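Putative oxidoreductase molybdopterin-binding subunit (Sulfolobus tokodaii, PDB 4ZOH) probably serves as the molybdopterin-binding, substrate-oxidising subunit of a molybdenum hydroxylase of the xanthine dehydrogenase and aldehyde oxidase family, carrying a pterin cytosine dinucleotide. Local coordinates at residues S183-S187 with A214-I219; S163-R168 with R245-S251. All blocks are in the same frame, centred on the assembly; numbering follows the deposited sequence.

In the fold
Both contacts are buried, and their centres lie about 12 Å apart. Contact 1, the nearer to the middle of the chain, joins two loops, one after strand 179-183 and one after strand 204-207, and the second of these holds the pterin. Contact 2 sets the loop after strand 149-161 against helix 245-251, with the iron-sulfur cluster beside Leu165. Their chemistry differs accordingly: contact 1 relies on uncharged amide and backbone groups plus one lysine, whereas contact 2 relies on two arginines and a glutamate. Glu166 joins them, its backbone O meeting Lys218 NZ at 2.6 Å and its OE2 lying 2.8 Å from Ser184 OG, both probable hydrogen bonds.

Contact 1 (S183-S187 with A214-I219); sequences SSTQS and AFGSKI. With MCN (pterin cytosine dinucleotide), chain D.
Gln186 reaches into the turns of 214-219 and offers its amide oxygen to their backbone. Its chain runs extended beyond CG (chi2 -176°), which carries Gln186 OE1 to within 3.1 Å of Lys218 N in a fairly straight hydrogen bond; a weak bond from Gly216 N meets the same oxygen. A backbone-to-backbone bond, Gln186 N to Lys218 O at 3.0 Å, makes the glutamine both donor and acceptor toward Lys218. A neutral amide suits this buried place, because NE2 can meanwhile donate to Thr481 O.

Two aliphatic groups pack against the amide. Ala214 CB, small enough to fit, lies 3.6 Å from Gln186 CD, and Ile219 CG1 comes within 3.3 Å of Gln186 NE2.

The charged contribution comes from Lys218, whose outstretched chain passes over Ser184 O and ends with Lys218 NZ giving a hydrogen bond to Ser184 OG at 2.8 Å. Gly213 O, like Glu166 O, also accepts from this ammonium group.

Toward the cofactor, Ala214 N and Phe215 N both donate to MCN O4', at 2.7 and 2.9 Å, while one face of the Phe215 ring lies over that oxygen and the adjoining pterin atoms.

Gln186 thus acts as a second-shell residue: by accepting from backbone N-H groups of the turns, close to those that bind the pterin, it probably helps to position the cofactor's donors.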
ATOM      1  N   SER A 183      10.527  -0.212   7.386  1.00 15.58           N
ATOM      2  CA  SER A 183      11.652  -1.039   7.695  1.00 17.61           C
ATOM      3  C   SER A 183      11.326  -1.961   8.846  1.00 17.56           C
ATOM      4  O   SER A 183      10.606  -1.561   9.817  1.00 18.32           O
ATOM      5  CB  SER A 183      12.887  -0.169   8.078  1.00 17.35           C
ATOM      6  OG  SER A 183      14.060  -0.980   8.293  1.00 20.72           O
ATOM      7  N   SER A 184      11.929  -3.136   8.781  1.00 16.92           N
ATOM      8  CA  SER A 184      11.857  -4.071   9.879  1.00 17.73           C
ATOM      9  C   SER A 184      12.870  -3.560  10.882  1.00 17.60           C
ATOM     10  O   SER A 184      14.039  -3.919  10.854  1.00 18.26           O
ATOM     11  CB  SER A 184      12.133  -5.525   9.417  1.00 17.10           C
ATOM     12  OG  SER A 184      11.991  -6.425  10.516  1.00 16.40           O
ATOM     13  N   THR A 185      12.441  -2.620  11.684  1.00 18.06           N
ATOM     14  CA  THR A 185      13.370  -1.941  12.569  1.00 19.08           C
ATOM     15  C   THR A 185      12.817  -1.982  14.005  1.00 18.58           C
ATOM     16  O   THR A 185      11.617  -2.282  14.164  1.00 20.04           O
ATOM     17  CB  THR A 185      13.571  -0.464  12.123  1.00 17.73           C
ATOM     18  OG1 THR A 185      14.582   0.134  12.918  1.00 19.45           O
ATOM     19  CG2 THR A 185      12.298   0.353  12.237  1.00 16.10           C
ATOM     20  N   GLN A 186      13.635  -1.609  15.002  1.00 17.74           N
ATOM     21  CA  GLN A 186      13.164  -1.547  16.424  1.00 16.19           C
ATOM     22  C   GLN A 186      12.546  -0.209  16.839  1.00 18.44           C
ATOM     23  O   GLN A 186      11.987  -0.072  17.931  1.00 15.15           O
ATOM     24  CB  GLN A 186      14.245  -1.997  17.418  1.00 16.02           C
ATOM     25  CG  GLN A 186      14.630  -3.440  17.189  1.00 16.17           C
ATOM     26  CD  GLN A 186      15.623  -3.980  18.200  1.00 16.41           C
ATOM     27  OE1 GLN A 186      16.502  -4.775  17.838  1.00 18.51           O
ATOM     28  NE2 GLN A 186      15.526  -3.536  19.425  1.00 15.32           N
ATOM     29  N   SER A 187      12.603   0.784  15.947  1.00 17.33           N
ATOM     30  CA  SER A 187      12.038   2.077  16.269  1.00 19.21           C
ATOM     31  C   SER A 187      11.923   2.892  15.003  1.00 20.94           C
ATOM     32  O   SER A 187      12.951   3.228  14.429  1.00 22.09           O
ATOM     33  CB  SER A 187      12.965   2.870  17.229  1.00 18.46           C
ATOM     34  OG  SER A 187      12.423   4.158  17.522  1.00 15.98           O
ATOM     35  N   ALA A 214      13.702  -9.226  16.671  1.00 16.70           N
ATOM     36  CA  ALA A 214      14.899  -8.455  16.407  1.00 16.40           C
ATOM     37  C   ALA A 214      15.990  -8.893  17.371  1.00 16.68           C
ATOM     38  O   ALA A 214      17.108  -9.292  16.929  1.00 15.26           O
ATOM     39  CB  ALA A 214      14.596  -6.983  16.599  1.00 15.91           C
ATOM     40  N   PHE A 215      15.653  -8.828  18.682  1.00 17.85           N
ATOM     41  CA  PHE A 215      16.545  -9.283  19.792  1.00 20.17           C
ATOM     42  C   PHE A 215      17.841  -8.457  19.760  1.00 21.00           C
ATOM     43  O   PHE A 215      18.906  -8.971  20.062  1.00 20.47           O
ATOM     44  CB  PHE A 215      16.822 -10.787  19.713  1.00 17.84           C
ATOM     45  CG  PHE A 215      15.557 -11.601  19.601  1.00 20.29           C
ATOM     46  CD1 PHE A 215      14.742 -11.805  20.720  1.00 19.59           C
ATOM     47  CD2 PHE A 215      15.139 -12.127  18.353  1.00 19.02           C
ATOM     48  CE1 PHE A 215      13.562 -12.560  20.611  1.00 24.47           C
ATOM     49  CE2 PHE A 215      13.945 -12.858  18.248  1.00 20.11           C
ATOM     50  CZ  PHE A 215      13.138 -13.075  19.370  1.00 18.45           C
ATOM     51  N   GLY A 216      17.695  -7.186  19.324  1.00 22.03           N
ATOM     52  CA  GLY A 216      18.741  -6.208  19.401  1.00 22.78           C
ATOM     53  C   GLY A 216      19.319  -5.999  18.012  1.00 21.50           C
ATOM     54  O   GLY A 216      19.819  -4.978  17.757  1.00 23.52           O
ATOM     55  N   SER A 217      19.157  -6.957  17.111  1.00 23.07           N
ATOM     56  CA  SER A 217      19.695  -6.891  15.776  1.00 20.30           C
ATOM     57  C   SER A 217      19.180  -5.767  14.850  1.00 21.90           C
ATOM     58  O   SER A 217      19.777  -5.607  13.782  1.00 19.97           O
ATOM     59  CB  SER A 217      19.574  -8.241  15.089  1.00 18.65           C
ATOM     60  OG  SER A 217      18.281  -8.408  14.591  1.00 17.02           O
ATOM     61  N   LYS A 218      18.093  -5.048  15.227  1.00 21.52           N
ATOM     62  CA  LYS A 218      17.416  -4.066  14.364  1.00 18.59           C
ATOM     63  C   LYS A 218      17.350  -2.661  15.044  1.00 19.94           C
ATOM     64  O   LYS A 218      16.568  -1.765  14.652  1.00 19.60           O
ATOM     65  CB  LYS A 218      16.016  -4.565  13.907  1.00 19.03           C
ATOM     66  CG  LYS A 218      16.076  -5.817  12.996  1.00 22.51           C
ATOM     67  CD  LYS A 218      14.700  -6.497  12.773  1.00 21.32           C
ATOM     68  CE  LYS A 218      14.870  -7.817  12.057  1.00 18.13           C
ATOM     69  NZ  LYS A 218      13.508  -8.414  11.729  1.00 18.08           N
ATOM     70  N   ILE A 219      18.137  -2.490  16.105  1.00 17.14           N
ATOM     71  CA  ILE A 219      18.284  -1.146  16.684  1.00 20.32           C
ATOM     72  C   ILE A 219      18.965  -0.177  15.692  1.00 20.63           C
ATOM     73  O   ILE A 219      18.417   0.880  15.357  1.00 17.92           O
ATOM     74  CB  ILE A 219      19.127  -1.161  17.977  1.00 21.55           C
ATOM     75  CG1 ILE A 219      18.476  -2.074  19.025  1.00 18.52           C
ATOM     76  CG2 ILE A 219      19.319   0.297  18.481  1.00 20.91           C
ATOM     77  CD1 ILE A 219      19.333  -2.156  20.328  1.00 21.75           C
TER
HETATM   78  N1  MCN D 801       6.284  -6.738  31.672  1.00 26.58           N
HETATM   79  C2  MCN D 801       5.384  -6.604  32.717  1.00 27.83           C
HETATM   80  N3  MCN D 801       5.785  -6.172  33.953  1.00 26.87           N
HETATM   81  C4  MCN D 801       7.130  -5.878  34.144  1.00 26.25           C
HETATM   82  C5  MCN D 801       8.047  -6.010  33.102  1.00 26.33           C
HETATM   83  C6  MCN D 801       7.621  -6.423  31.839  1.00 24.07           C
HETATM   84  O2  MCN D 801       4.180  -6.852  32.598  1.00 27.20           O
HETATM   85  N4  MCN D 801       7.497  -5.463  35.337  1.00 23.47           N
HETATM   86  C1' MCN D 801       5.757  -7.183  30.380  1.00 26.05           C
HETATM   87  C2D MCN D 801       5.393  -5.964  29.530  1.00 27.48           C
HETATM   88  O2' MCN D 801       4.054  -5.590  29.657  1.00 34.26           O
HETATM   89  C3' MCN D 801       5.575  -6.479  28.127  1.00 26.77           C
HETATM   90  C4D MCN D 801       6.861  -7.175  28.301  1.00 27.36           C
HETATM   91  O4D MCN D 801       6.750  -7.844  29.631  1.00 26.77           O
HETATM   92  O3' MCN D 801       4.595  -7.375  27.733  1.00 26.35           O
HETATM   93  C5' MCN D 801       7.686  -5.904  28.227  1.00 28.96           C
HETATM   94  O5' MCN D 801       8.913  -6.097  28.640  1.00 29.72           O
HETATM   95  PA  MCN D 801       9.945  -4.881  28.950  1.00 25.88           P
HETATM   96  O1A MCN D 801       9.436  -3.534  29.100  1.00 26.43           O
HETATM   97  O2A MCN D 801      10.703  -5.562  30.056  1.00 24.53           O
HETATM   98  O3A MCN D 801      10.882  -5.117  27.568  1.00 25.71           O
HETATM   99  PB  MCN D 801      10.500  -4.424  26.161  1.00 22.58           P
HETATM  100  O1B MCN D 801      11.150  -3.049  26.143  1.00 23.31           O
HETATM  101  O2B MCN D 801       9.081  -4.445  25.799  1.00 19.76           O
HETATM  102  O3B MCN D 801      11.214  -5.403  25.227  1.00 20.82           O
HETATM  103  C10 MCN D 801      12.598  -5.257  24.805  1.00 19.76           C
HETATM  104  C9' MCN D 801      13.350  -6.553  24.988  1.00 20.12           C
HETATM  105  C8' MCN D 801      14.636  -6.551  24.351  1.00 22.27           C
HETATM  106  S8' MCN D 801      15.798  -5.284  24.717  1.00 25.50           S
HETATM  107  C7' MCN D 801      15.057  -7.571  23.552  1.00 22.72           C
HETATM  108  S7' MCN D 801      16.702  -7.662  22.868  1.00 24.97           S
HETATM  109  C6' MCN D 801      14.241  -8.742  23.301  1.00 23.76           C
HETATM  110  C7  MCN D 801      13.112  -8.858  24.379  1.00 24.09           C
HETATM  111  O9' MCN D 801      12.510  -7.583  24.477  1.00 22.33           O
HETATM  112  N5' MCN D 801      13.725  -8.807  21.935  1.00 22.48           N
HETATM  113  C4A MCN D 801      12.512  -9.438  21.593  1.00 25.33           C
HETATM  114  N8' MCN D 801      12.083  -9.851  23.942  1.00 23.55           N
HETATM  115  C4B MCN D 801      11.713  -9.987  22.637  1.00 25.90           C
HETATM  116  N1' MCN D 801      10.576 -10.642  22.389  1.00 24.57           N
HETATM  117  C2' MCN D 801      10.149 -10.745  21.133  1.00 23.89           C
HETATM  118  N2' MCN D 801       9.014 -11.378  20.924  1.00 23.95           N
HETATM  119  N3' MCN D 801      10.886 -10.227  20.017  1.00 22.66           N
HETATM  120  C4' MCN D 801      12.117  -9.567  20.238  1.00 26.60           C
HETATM  121  O4' MCN D 801      12.783  -9.120  19.260  1.00 24.48           O
HETATM  122  O   HOH W   1      15.673   1.383  15.482  1.00 24.82           O

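Contact 2 (S163-R168 with R245-S251)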
ATOM      1  N   SER A 163      19.366 -14.059  14.918  1.00 17.95           N
ATOM      2  CA  SER A 163      18.525 -14.962  14.136  1.00 20.01           C
ATOM      3  C   SER A 163      16.990 -14.771  14.367  1.00 21.12           C
ATOM      4  O   SER A 163      16.298 -15.771  14.529  1.00 20.18           O
ATOM      5  CB  SER A 163      18.908 -16.428  14.407  1.00 19.62           C
ATOM      6  OG  SER A 163      20.293 -16.615  14.454  1.00 19.92           O
ATOM      7  N   PRO A 164      16.460 -13.496  14.383  1.00 22.37           N
ATOM      8  CA  PRO A 164      14.993 -13.352  14.428  1.00 20.12           C
ATOM      9  C   PRO A 164      14.408 -14.077  13.224  1.00 21.02           C
ATOM     10  O   PRO A 164      15.073 -14.175  12.173  1.00 22.48           O
ATOM     11  CB  PRO A 164      14.768 -11.849  14.261  1.00 20.63           C
ATOM     12  CG  PRO A 164      15.987 -11.336  13.535  1.00 19.88           C
ATOM     13  CD  PRO A 164      17.118 -12.231  13.991  1.00 20.57           C
ATOM     14  N   LEU A 165      13.184 -14.603  13.357  1.00 20.38           N
ATOM     15  CA  LEU A 165      12.634 -15.411  12.228  1.00 21.33           C
ATOM     16  C   LEU A 165      12.306 -14.558  10.997  1.00 19.03           C
ATOM     17  O   LEU A 165      12.290 -15.081   9.881  1.00 19.19           O
ATOM     18  CB  LEU A 165      11.332 -16.081  12.677  1.00 21.24           C
ATOM     19  CG  LEU A 165      11.167 -17.583  12.581  1.00 25.24           C
ATOM     20  CD1 LEU A 165       9.670 -17.581  12.339  1.00 31.00           C
ATOM     21  CD2 LEU A 165      11.825 -18.374  11.452  1.00 24.52           C
ATOM     22  N   GLU A 166      11.958 -13.300  11.195  1.00 16.73           N
ATOM     23  CA  GLU A 166      11.954 -12.347  10.070  1.00 17.41           C
ATOM     24  C   GLU A 166      13.306 -11.594  10.043  1.00 17.77           C
ATOM     25  O   GLU A 166      13.709 -10.918  11.040  1.00 17.34           O
ATOM     26  CB  GLU A 166      10.810 -11.282  10.152  1.00 17.17           C
ATOM     27  CG  GLU A 166      10.704 -10.411   8.880  1.00 16.24           C
ATOM     28  CD  GLU A 166      10.219  -8.990   9.128  1.00 19.07           C
ATOM     29  OE1 GLU A 166       9.840  -8.295   8.150  1.00 20.21           O
ATOM     30  OE2 GLU A 166      10.193  -8.504  10.294  1.00 17.33           O
ATOM     31  N   THR A 167      13.968 -11.666   8.898  1.00 17.65           N
ATOM     32  CA  THR A 167      15.177 -10.825   8.617  1.00 17.82           C
ATOM     33  C   THR A 167      14.867  -9.355   8.570  1.00 18.03           C
ATOM     34  O   THR A 167      13.720  -8.958   8.694  1.00 17.18           O
ATOM     35  CB  THR A 167      15.839 -11.165   7.299  1.00 18.35           C
ATOM     36  OG1 THR A 167      14.948 -10.847   6.233  1.00 19.90           O
ATOM     37  CG2 THR A 167      16.188 -12.689   7.206  1.00 15.85           C
ATOM     38  N   ARG A 168      15.932  -8.546   8.516  1.00 17.27           N
ATOM     39  CA  ARG A 168      15.821  -7.126   8.160  1.00 17.50           C
ATOM     40  C   ARG A 168      15.044  -7.049   6.870  1.00 15.33           C
ATOM     41  O   ARG A 168      14.877  -8.060   6.157  1.00 13.75           O
ATOM     42  CB  ARG A 168      17.259  -6.531   7.935  1.00 17.96           C
ATOM     43  CG  ARG A 168      18.072  -6.502   9.238  1.00 16.70           C
ATOM     44  CD  ARG A 168      19.583  -6.351   8.959  1.00 16.02           C
ATOM     45  NE  ARG A 168      20.032  -7.359   8.013  1.00 18.47           N
ATOM     46  CZ  ARG A 168      21.124  -7.278   7.252  1.00 18.85           C
ATOM     47  NH1 ARG A 168      21.363  -8.276   6.409  1.00 15.62           N
ATOM     48  NH2 ARG A 168      21.974  -6.235   7.382  1.00 17.69           N
ATOM     49  N   ARG A 245      18.302 -15.455   3.978  1.00 22.34           N
ATOM     50  CA  ARG A 245      18.690 -15.776   5.387  1.00 21.47           C
ATOM     51  C   ARG A 245      20.232 -16.026   5.446  1.00 20.47           C
ATOM     52  O   ARG A 245      20.870 -15.692   6.437  1.00 21.64           O
ATOM     53  CB  ARG A 245      17.897 -17.022   5.910  1.00 19.66           C
ATOM     54  CG  ARG A 245      18.342 -17.557   7.274  1.00 18.18           C
ATOM     55  CD  ARG A 245      18.291 -16.516   8.385  1.00 17.88           C
ATOM     56  NE  ARG A 245      16.882 -16.180   8.528  1.00 17.63           N
ATOM     57  CZ  ARG A 245      16.336 -15.463   9.504  1.00 20.17           C
ATOM     58  NH1 ARG A 245      17.111 -14.878  10.430  1.00 17.18           N
ATOM     59  NH2 ARG A 245      14.999 -15.273   9.507  1.00 17.63           N
ATOM     60  N   THR A 246      20.805 -16.626   4.404  1.00 21.45           N
ATOM     61  CA  THR A 246      22.312 -16.699   4.299  1.00 21.85           C
ATOM     62  C   THR A 246      22.945 -15.313   4.471  1.00 19.97           C
ATOM     63  O   THR A 246      23.815 -15.101   5.345  1.00 21.13           O
ATOM     64  CB  THR A 246      22.791 -17.428   3.044  1.00 22.00           C
ATOM     65  OG1 THR A 246      22.210 -18.735   3.043  1.00 20.63           O
ATOM     66  CG2 THR A 246      24.333 -17.556   2.973  1.00 21.82           C
ATOM     67  N   GLU A 247      22.439 -14.339   3.727  1.00 19.79           N
ATOM     68  CA  GLU A 247      22.890 -12.968   3.910  1.00 18.84           C
ATOM     69  C   GLU A 247      22.755 -12.495   5.339  1.00 18.76           C
ATOM     70  O   GLU A 247      23.680 -11.845   5.900  1.00 19.15           O
ATOM     71  CB  GLU A 247      22.075 -12.019   2.987  1.00 19.30           C
ATOM     72  CG  GLU A 247      22.490 -12.159   1.511  1.00 22.48           C
ATOM     73  CD  GLU A 247      21.778 -11.107   0.686  1.00 24.34           C
ATOM     74  OE1 GLU A 247      22.228  -9.935   0.631  1.00 24.89           O
ATOM     75  OE2 GLU A 247      20.748 -11.474   0.136  1.00 23.31           O
ATOM     76  N   GLU A 248      21.575 -12.764   5.937  1.00 18.67           N
ATOM     77  CA  GLU A 248      21.310 -12.249   7.258  1.00 19.37           C
ATOM     78  C   GLU A 248      22.397 -12.842   8.193  1.00 19.81           C
ATOM     79  O   GLU A 248      23.033 -12.124   8.905  1.00 21.53           O
ATOM     80  CB  GLU A 248      19.873 -12.666   7.736  1.00 18.44           C
ATOM     81  CG  GLU A 248      19.448 -11.883   8.961  1.00 18.17           C
ATOM     82  CD  GLU A 248      19.028 -10.443   8.693  1.00 20.31           C
ATOM     83  OE1 GLU A 248      18.396  -9.882   9.622  1.00 21.85           O
ATOM     84  OE2 GLU A 248      19.308  -9.842   7.562  1.00 21.92           O
ATOM     85  N   PHE A 249      22.631 -14.154   8.125  1.00 19.08           N
ATOM     86  CA  PHE A 249      23.586 -14.795   9.042  1.00 21.22           C
ATOM     87  C   PHE A 249      24.965 -14.187   8.944  1.00 22.58           C
ATOM     88  O   PHE A 249      25.578 -13.955   9.945  1.00 18.56           O
ATOM     89  CB  PHE A 249      23.690 -16.318   8.775  1.00 19.34           C
ATOM     90  CG  PHE A 249      22.683 -17.110   9.549  1.00 20.65           C
ATOM     91  CD1 PHE A 249      22.744 -17.119  10.950  1.00 21.83           C
ATOM     92  CD2 PHE A 249      21.675 -17.835   8.892  1.00 18.30           C
ATOM     93  CE1 PHE A 249      21.822 -17.820  11.709  1.00 23.61           C
ATOM     94  CE2 PHE A 249      20.766 -18.565   9.640  1.00 24.09           C
ATOM     95  CZ  PHE A 249      20.827 -18.566  11.043  1.00 23.69           C
ATOM     96  N   ILE A 250      25.383 -13.879   7.710  1.00 24.26           N
ATOM     97  CA  ILE A 250      26.708 -13.388   7.415  1.00 25.06           C
ATOM     98  C   ILE A 250      26.902 -11.897   7.755  1.00 28.38           C
ATOM     99  O   ILE A 250      28.023 -11.433   8.043  1.00 28.94           O
ATOM    100  CB  ILE A 250      26.918 -13.813   5.964  1.00 26.42           C
ATOM    101  CG1 ILE A 250      27.557 -15.183   5.946  1.00 21.23           C
ATOM    102  CG2 ILE A 250      27.479 -12.767   5.054  1.00 25.99           C
ATOM    103  CD1 ILE A 250      27.360 -15.851   4.618  1.00 35.33           C
ATOM    104  N   SER A 251      25.813 -11.148   7.776  1.00 25.22           N
ATOM    105  CA  SER A 251      25.931  -9.694   7.915  1.00 22.38           C
ATOM    106  C   SER A 251      25.274  -9.065   9.115  1.00 22.69           C
ATOM    107  O   SER A 251      25.399  -7.855   9.341  1.00 21.73           O
ATOM    108  CB  SER A 251      25.404  -9.029   6.619  1.00 22.45           C
ATOM    109  OG  SER A 251      24.071  -9.416   6.326  1.00 23.39           O
TER
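A polar contact between a loop and a helix, resting on two arginine grips, joins residues 163-168, between strands 149-161 and 170-174, to helix 245-251. At one end Arg168 and Glu248 form a salt bridge. The guanidinium presents its NE and NH1 edge to the acid, and both nitrogens meet Glu248 OE2, Arg168 NE at 2.6 Å. They approach from above the carboxylate plane, the two flat groups being turned 56° apart. The other oxygen, Glu248 OE1, receives Arg168 N at 3.0 Å in a nearly straight bond (164°), so the glutamate holds backbone and side chain of one residue together. A bend at chi2 (76°) turns the Glu248 carboxylate to meet both. Arg168 NH1 also makes a weak bond to Ser251 OG, and NH2 has a second acid, Glu224. A leucine in place of Arg168 would probably leave the buried Glu248 OE2 and Glu224 without this positive partner.

At the other end Arg245, curled at chi2 and chi3, points NH1 and NH2 at a single acceptor, Pro164 O, at 2.8 and 2.9 Å. This grip is on a backbone carbonyl and so does not depend on the proline side chain. Thr167 fills the space between the two grips: its CG2 methyl sits over the centre of the Arg245 guanidinium face, 3.6 Å from Arg245 CZ, and its CB packs on Glu248 CD, while OG1 turns back to Arg168 O.

Beyond these residues, Ser163 OG, hydrogen-bonded to Ile161 O, touches Phe249 CE1 at 3.4 Å, and that ring meets Phe636 edge-to-face. Arg245 NH2 also donates to the backbone of another protein's chain, while on the Arg168 side strand 32-38 supplies Arg38, which packs against Arg168 and Ser251 and forms a salt bridge with Glu247 of the helix, itself hydrogen-bonded to Tyr92 OH.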